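Side-chain contacts in carboxylic ester hydrolase (Aspergillus niger, PDB 7K4O), which hydrolyses ester bonds as a tannin acyl hydrolase (tannase), a serine esterase that holds gallic acid, 3,4,5-trihydroxybenzoic acid, in its pocket: residues 67-72 and 143-148; 307-312 and 329-334. All coordinates share one frame; numbering follows the deposited sequence. Where two conformers were deposited one is given.

How the contacts relate
Two ways of holding a loop against a helix are illustrated here. In contact 1 a turn between neighbouring strands meets the first turn of helix 144-169 at the surface, through a methyl group and a water held by two carboxylates; in contact 2 the end of helix 300-310 is packed by apolar side chains of a loop further along the chain. The contacts follow one another in sequence, their centres 39 Å apart and their nearest atoms about 21 Å apart, without touching. Neither contributes residues to the gallic acid pocket or to the calcium and zinc sites. Contact 2 is about 14 Å from the bound gallic acid, measured from the side chain of Ile-309.

Contact 1. Residues 67-72 and 143-148; sequences DGIDGD and DYETLY
A beta turn in the connection between antiparallel strands 50-66 and 74-81 meets the first turn of helix 144-169, where Ile-69 and Asp-72 face Glu-145. The CD1 methyl of Ile-69 sits over the flat face of the Glu-145 carboxylate, 3.5 Å from its carbon CD, with CG of Glu-145 also within touch. The chain of Glu-145 bends at chi2 (66°), which brings its carboxylate close to this methyl.

Beside the methyl, two acidic groups approach each other, with OD1 of Asp-72 and OE1 of Glu-145 4.3 Å apart. A water bridges them, donating to Asp-72 OD1 at 2.7 Å and to Glu-145 OE1 at 2.6 Å, so both of its protons are directed at carboxylate oxygens. The remaining oxygens have partners outside the two segments: Asp-72 OD2 is hydrogen-bonded to His-66, and Glu-145 OE2 forms a salt bridge with Lys-153. The lysine probably offsets part of the like charge, while the His-66 bond fixes the Asp-72 carboxylate.

Each segment is braced from within. Asp-72 N bonds to Ile-69 O, closing a type II turn, and Asp-143 OD1 accepts from Thr-146 N at 3.3 Å, the donor standing above the carboxylate plane. The helix thus starts with an aspartate N-cap, set against a type II beta turn between adjacent strands.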
loop_
_atom_site.group_PDB
_atom_site.type_symbol
_atom_site.label_atom_id
_atom_site.label_comp_id
_atom_site.label_asym_id
_atom_site.label_seq_id
_atom_site.Cartn_x
_atom_site.Cartn_y
_atom_site.Cartn_z
ATOM N N ASP A 67 1.800 5.733 -30.071
ATOM C CA ASP A 67 1.585 5.648 -31.536
ATOM C C ASP A 67 0.420 4.686 -31.805
ATOM O O ASP A 67 0.394 3.607 -31.267
ATOM C CB ASP A 67 2.840 5.213 -32.243
ATOM C CG ASP A 67 4.018 6.167 -32.061
ATOM O OD1 ASP A 67 3.775 7.303 -31.561
ATOM O OD2 ASP A 67 5.167 5.719 -32.350
ATOM N N GLY A 68 -0.503 5.102 -32.657
ATOM C CA GLY A 68 -1.576 4.188 -33.131
ATOM C C GLY A 68 -2.809 4.251 -32.260
ATOM O O GLY A 68 -3.828 3.633 -32.654
ATOM N N ILE A 69 -2.770 4.894 -31.072
ATOM C CA ILE A 69 -3.955 5.000 -30.185
ATOM C C ILE A 69 -4.587 6.371 -30.391
ATOM O O ILE A 69 -4.075 7.398 -29.927
ATOM C CB ILE A 69 -3.658 4.706 -28.710
ATOM C CG1 ILE A 69 -2.884 3.401 -28.530
ATOM C CG2 ILE A 69 -4.933 4.776 -27.912
ATOM C CD1 ILE A 69 -2.620 2.980 -27.090
ATOM N N ASP A 70 -5.728 6.408 -31.072
ATOM C CA ASP A 70 -6.361 7.703 -31.394
ATOM C C ASP A 70 -6.788 8.385 -30.078
ATOM O O ASP A 70 -7.416 7.736 -29.209
ATOM C CB ASP A 70 -7.595 7.530 -32.288
ATOM C CG ASP A 70 -7.354 6.962 -33.682
ATOM O OD1 ASP A 70 -6.163 6.833 -34.109
ATOM O OD2 ASP A 70 -8.391 6.648 -34.344
ATOM N N GLY A 71 -6.459 9.652 -29.962
ATOM C CA GLY A 71 -6.856 10.468 -28.806
ATOM C C GLY A 71 -5.940 10.276 -27.589
ATOM O O GLY A 71 -6.200 10.934 -26.529
ATOM N N ASP A 72 -4.935 9.418 -27.684
ATOM C CA ASP A 72 -4.114 9.087 -26.495
ATOM C C ASP A 72 -3.278 10.312 -26.061
ATOM O O ASP A 72 -2.679 11.000 -26.934
ATOM C CB ASP A 72 -3.209 7.915 -26.809
ATOM C CG ASP A 72 -2.559 7.312 -25.586
ATOM O OD1 ASP A 72 -3.289 6.808 -24.711
ATOM O OD2 ASP A 72 -1.297 7.409 -25.513
ATOM N N ASP A 143 -11.621 -0.628 -21.467
ATOM C CA ASP A 143 -10.523 0.038 -22.181
ATOM C C ASP A 143 -9.252 -0.709 -21.739
ATOM O O ASP A 143 -8.728 -0.442 -20.607
ATOM C CB ASP A 143 -10.475 1.502 -21.818
ATOM C CG ASP A 143 -9.460 2.303 -22.600
ATOM O OD1 ASP A 143 -8.466 1.705 -23.047
ATOM O OD2 ASP A 143 -9.666 3.531 -22.770
ATOM N N TYR A 144 -8.783 -1.644 -22.548
ATOM C CA TYR A 144 -7.564 -2.416 -22.174
ATOM C C TYR A 144 -6.346 -1.509 -22.025
ATOM O O TYR A 144 -5.453 -1.894 -21.215
ATOM C CB TYR A 144 -7.295 -3.532 -23.181
ATOM C CG TYR A 144 -8.364 -4.591 -23.218
ATOM C CD1 TYR A 144 -8.593 -5.412 -22.129
ATOM C CD2 TYR A 144 -9.110 -4.818 -24.355
ATOM C CE1 TYR A 144 -9.561 -6.394 -22.128
ATOM C CE2 TYR A 144 -10.078 -5.815 -24.385
ATOM C CZ TYR A 144 -10.305 -6.602 -23.277
ATOM O OH TYR A 144 -11.252 -7.606 -23.344
ATOM N N GLU A 145 -6.250 -0.428 -22.768
ATOM C CA GLU A 145 -5.108 0.495 -22.640
ATOM C C GLU A 145 -5.090 1.029 -21.194
ATOM O O GLU A 145 -4.008 1.082 -20.549
ATOM C CB GLU A 145 -5.153 1.630 -23.657
ATOM C CG GLU A 145 -4.037 2.642 -23.458
ATOM C CD GLU A 145 -2.616 2.178 -23.705
ATOM O OE1 GLU A 145 -1.650 3.023 -23.451
ATOM O OE2 GLU A 145 -2.414 1.043 -24.167
ATOM N N THR A 146 -6.246 1.446 -20.678
ATOM C CA THR A 146 -6.342 1.925 -19.284
ATOM C C THR A 146 -5.896 0.836 -18.329
ATOM O O THR A 146 -5.119 1.114 -17.390
ATOM C CB THR A 146 -7.760 2.388 -18.924
ATOM O OG1 THR A 146 -8.174 3.369 -19.867
ATOM C CG2 THR A 146 -7.824 2.900 -17.507
ATOM N N LEU A 147 -6.403 -0.388 -18.502
ATOM C CA LEU A 147 -6.048 -1.517 -17.650
ATOM C C LEU A 147 -4.534 -1.710 -17.626
ATOM O O LEU A 147 -3.972 -1.806 -16.525
ATOM C CB LEU A 147 -6.745 -2.793 -18.141
ATOM C CG LEU A 147 -6.335 -4.055 -17.436
ATOM C CD1 LEU A 147 -6.807 -4.050 -15.999
ATOM C CD2 LEU A 147 -6.882 -5.305 -18.108
ATOM N N TYR A 148 -3.918 -1.782 -18.800
ATOM C CA TYR A 148 -2.462 -2.071 -18.871
ATOM C C TYR A 148 -1.657 -0.877 -18.314
ATOM O O TYR A 148 -0.628 -1.134 -17.618
ATOM C CB TYR A 148 -2.027 -2.432 -20.294
ATOM C CG TYR A 148 -2.175 -3.910 -20.555
ATOM C CD1 TYR A 148 -3.431 -4.462 -20.809
ATOM C CD2 TYR A 148 -1.089 -4.764 -20.600
ATOM C CE1 TYR A 148 -3.572 -5.824 -21.047
ATOM C CE2 TYR A 148 -1.216 -6.136 -20.812
ATOM C CZ TYR A 148 -2.478 -6.667 -21.062
ATOM O OH TYR A 148 -2.642 -8.001 -21.332
HETATM O O HOH W 1 -2.287 5.368 -22.669
#

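Contact 2. Residues 307-312 and 329-334; sequences KTIING and AAFDDA
With chi1 at -69° in both Ile-309 and Ile-310, CG1 stands anti to the carbonyl carbon; chi2 close to 170° then extends each chain, carrying CD1 toward the loop 329-334. Across from them, Phe-331 has a chi1 of -76°, which likewise sets its ring anti to its own carbonyl carbon and brings the far end of the ring to the helix. The two isoleucines are successive residues near the end of helix 300-310, yet they meet different parts of the ring.

Ile-309 comes to the ring edge: its CD1 lies near the ring plane, 4.0 Å from Phe-331 CD2, while its CG2 branch is 4.1 Å from Phe-331 CE2. The same CD1 also touches the methyl of Ala-334, at 3.8 Å from CB, so one methyl end rests against the ring edge and the Ala-334 methyl together, where the two come side by side. Ile-310 approaches obliquely, its CD1 3.9 Å from Phe-331 CZ, and its side chain runs at about a right angle to that of Phe-331.

The loop presents these groups by a change of course at Phe-331, the centre of an inverse gamma turn, after which the backbone takes helical angles through Ala-334. Leu-241 and Val-245 of helix 238-252 also touch Phe-331, and Leu-241 reaches Ala-334, so the loop lies against helix 238-252 as well as helix 300-310, while Ala-334 touches Glu-229 of helix 224-232, whose Ser-225 adjoins Ile-309.

All the pairs that touch between the segments are carbon on carbon, at separations of ordinary van der Waals packing. The grip of loop on helix therefore rests on dispersion and the burial of apolar surface, with shape rather than hydrogen-bond direction setting how the groups fit.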
loop_
_atom_site.group_PDB
_atom_site.type_symbol
_atom_site.label_atom_id
_atom_site.label_comp_id
_atom_site.label_asym_id
_atom_site.label_seq_id
_atom_site.Cartn_x
_atom_site.Cartn_y
_atom_site.Cartn_z
ATOM N N LYS A 307 -16.171 -12.342 15.379
ATOM C CA LYS A 307 -15.286 -13.509 15.338
ATOM C C LYS A 307 -15.275 -14.049 13.911
ATOM O O LYS A 307 -14.246 -14.614 13.495
ATOM C CB LYS A 307 -15.734 -14.630 16.273
ATOM C CG LYS A 307 -15.372 -14.429 17.728
ATOM C CD LYS A 307 -15.572 -15.708 18.495
ATOM C CE LYS A 307 -15.175 -15.524 19.938
ATOM N NZ LYS A 307 -15.212 -16.814 20.651
ATOM N N THR A 308 -16.414 -14.016 13.249
ATOM C CA THR A 308 -16.545 -14.592 11.889
ATOM C C THR A 308 -15.694 -13.740 10.915
ATOM O O THR A 308 -15.026 -14.330 10.065
ATOM C CB THR A 308 -18.021 -14.721 11.488
ATOM O OG1 THR A 308 -18.640 -15.568 12.478
ATOM C CG2 THR A 308 -18.157 -15.341 10.123
ATOM N N ILE A 309 -15.758 -12.424 11.042
ATOM C CA ILE A 309 -14.967 -11.471 10.201
ATOM C C ILE A 309 -13.495 -11.763 10.448
ATOM O O ILE A 309 -12.734 -12.022 9.495
ATOM C CB ILE A 309 -15.333 -10.026 10.492
ATOM C CG1 ILE A 309 -16.743 -9.719 10.003
ATOM C CG2 ILE A 309 -14.304 -9.081 9.861
ATOM C CD1 ILE A 309 -17.307 -8.403 10.472
ATOM N N ILE A 310 -13.085 -11.753 11.708
ATOM C CA ILE A 310 -11.652 -11.996 12.038
ATOM C C ILE A 310 -11.180 -13.332 11.488
ATOM O O ILE A 310 -10.018 -13.430 11.069
ATOM C CB ILE A 310 -11.412 -11.801 13.544
ATOM C CG1 ILE A 310 -11.577 -10.315 13.841
ATOM C CG2 ILE A 310 -10.062 -12.337 13.997
ATOM C CD1 ILE A 310 -11.604 -9.962 15.295
ATOM N N ASN A 311 -12.022 -14.368 11.483
ATOM C CA ASN A 311 -11.620 -15.722 11.052
ATOM C C ASN A 311 -11.398 -15.813 9.522
ATOM O O ASN A 311 -10.843 -16.802 9.110
ATOM C CB ASN A 311 -12.702 -16.738 11.441
ATOM C CG ASN A 311 -12.221 -18.162 11.377
ATOM O OD1 ASN A 311 -11.218 -18.528 11.995
ATOM N ND2 ASN A 311 -12.934 -18.987 10.632
ATOM N N GLY A 312 -11.859 -14.835 8.766
ATOM C CA GLY A 312 -11.608 -14.770 7.306
ATOM C C GLY A 312 -12.608 -15.604 6.509
ATOM O O GLY A 312 -13.233 -16.538 7.051
ATOM N N ALA A 329 -7.484 -4.057 14.340
ATOM C CA ALA A 329 -7.896 -3.248 13.173
ATOM C C ALA A 329 -9.364 -2.846 13.311
ATOM O O ALA A 329 -10.187 -3.716 13.716
ATOM C CB ALA A 329 -7.641 -3.999 11.869
ATOM N N ALA A 330 -9.686 -1.611 12.965
ATOM C CA ALA A 330 -11.067 -1.105 12.963
ATOM C C ALA A 330 -11.940 -1.957 12.034
ATOM O O ALA A 330 -11.462 -2.480 11.015
ATOM C CB ALA A 330 -11.110 0.325 12.581
ATOM N N PHE A 331 -13.224 -2.088 12.372
ATOM C CA PHE A 331 -14.198 -2.834 11.544
ATOM C C PHE A 331 -14.797 -1.915 10.484
ATOM O O PHE A 331 -16.045 -1.722 10.430
ATOM C CB PHE A 331 -15.269 -3.450 12.460
ATOM C CG PHE A 331 -14.817 -4.655 13.219
ATOM C CD1 PHE A 331 -14.197 -4.534 14.453
ATOM C CD2 PHE A 331 -15.033 -5.921 12.723
ATOM C CE1 PHE A 331 -13.763 -5.648 15.141
ATOM C CE2 PHE A 331 -14.598 -7.035 13.418
ATOM C CZ PHE A 331 -13.968 -6.902 14.624
ATOM N N ASP A 332 -13.974 -1.391 9.561
ATOM C CA ASP A 332 -14.452 -0.444 8.531
ATOM C C ASP A 332 -15.336 -1.158 7.509
ATOM O O ASP A 332 -16.358 -0.594 7.153
ATOM C CB ASP A 332 -13.296 0.265 7.807
ATOM C CG ASP A 332 -12.703 1.430 8.585
ATOM O OD1 ASP A 332 -12.380 1.233 9.766
ATOM O OD2 ASP A 332 -12.545 2.526 7.994
ATOM N N ASP A 333 -14.916 -2.334 7.040
ATOM C CA ASP A 333 -15.676 -3.098 6.029
ATOM C C ASP A 333 -17.075 -3.377 6.608
ATOM O O ASP A 333 -18.053 -3.385 5.824
ATOM C CB ASP A 333 -15.005 -4.410 5.671
ATOM C CG ASP A 333 -13.864 -4.243 4.640
ATOM O OD1 ASP A 333 -13.641 -3.090 4.153
ATOM O OD2 ASP A 333 -13.275 -5.287 4.339
ATOM N N ALA A 334 -17.134 -3.595 7.917
ATOM C CA ALA A 334 -18.401 -4.005 8.590
ATOM C C ALA A 334 -19.347 -2.825 8.797
ATOM O O ALA A 334 -20.509 -3.074 9.274
ATOM C CB ALA A 334 -18.107 -4.684 9.913
#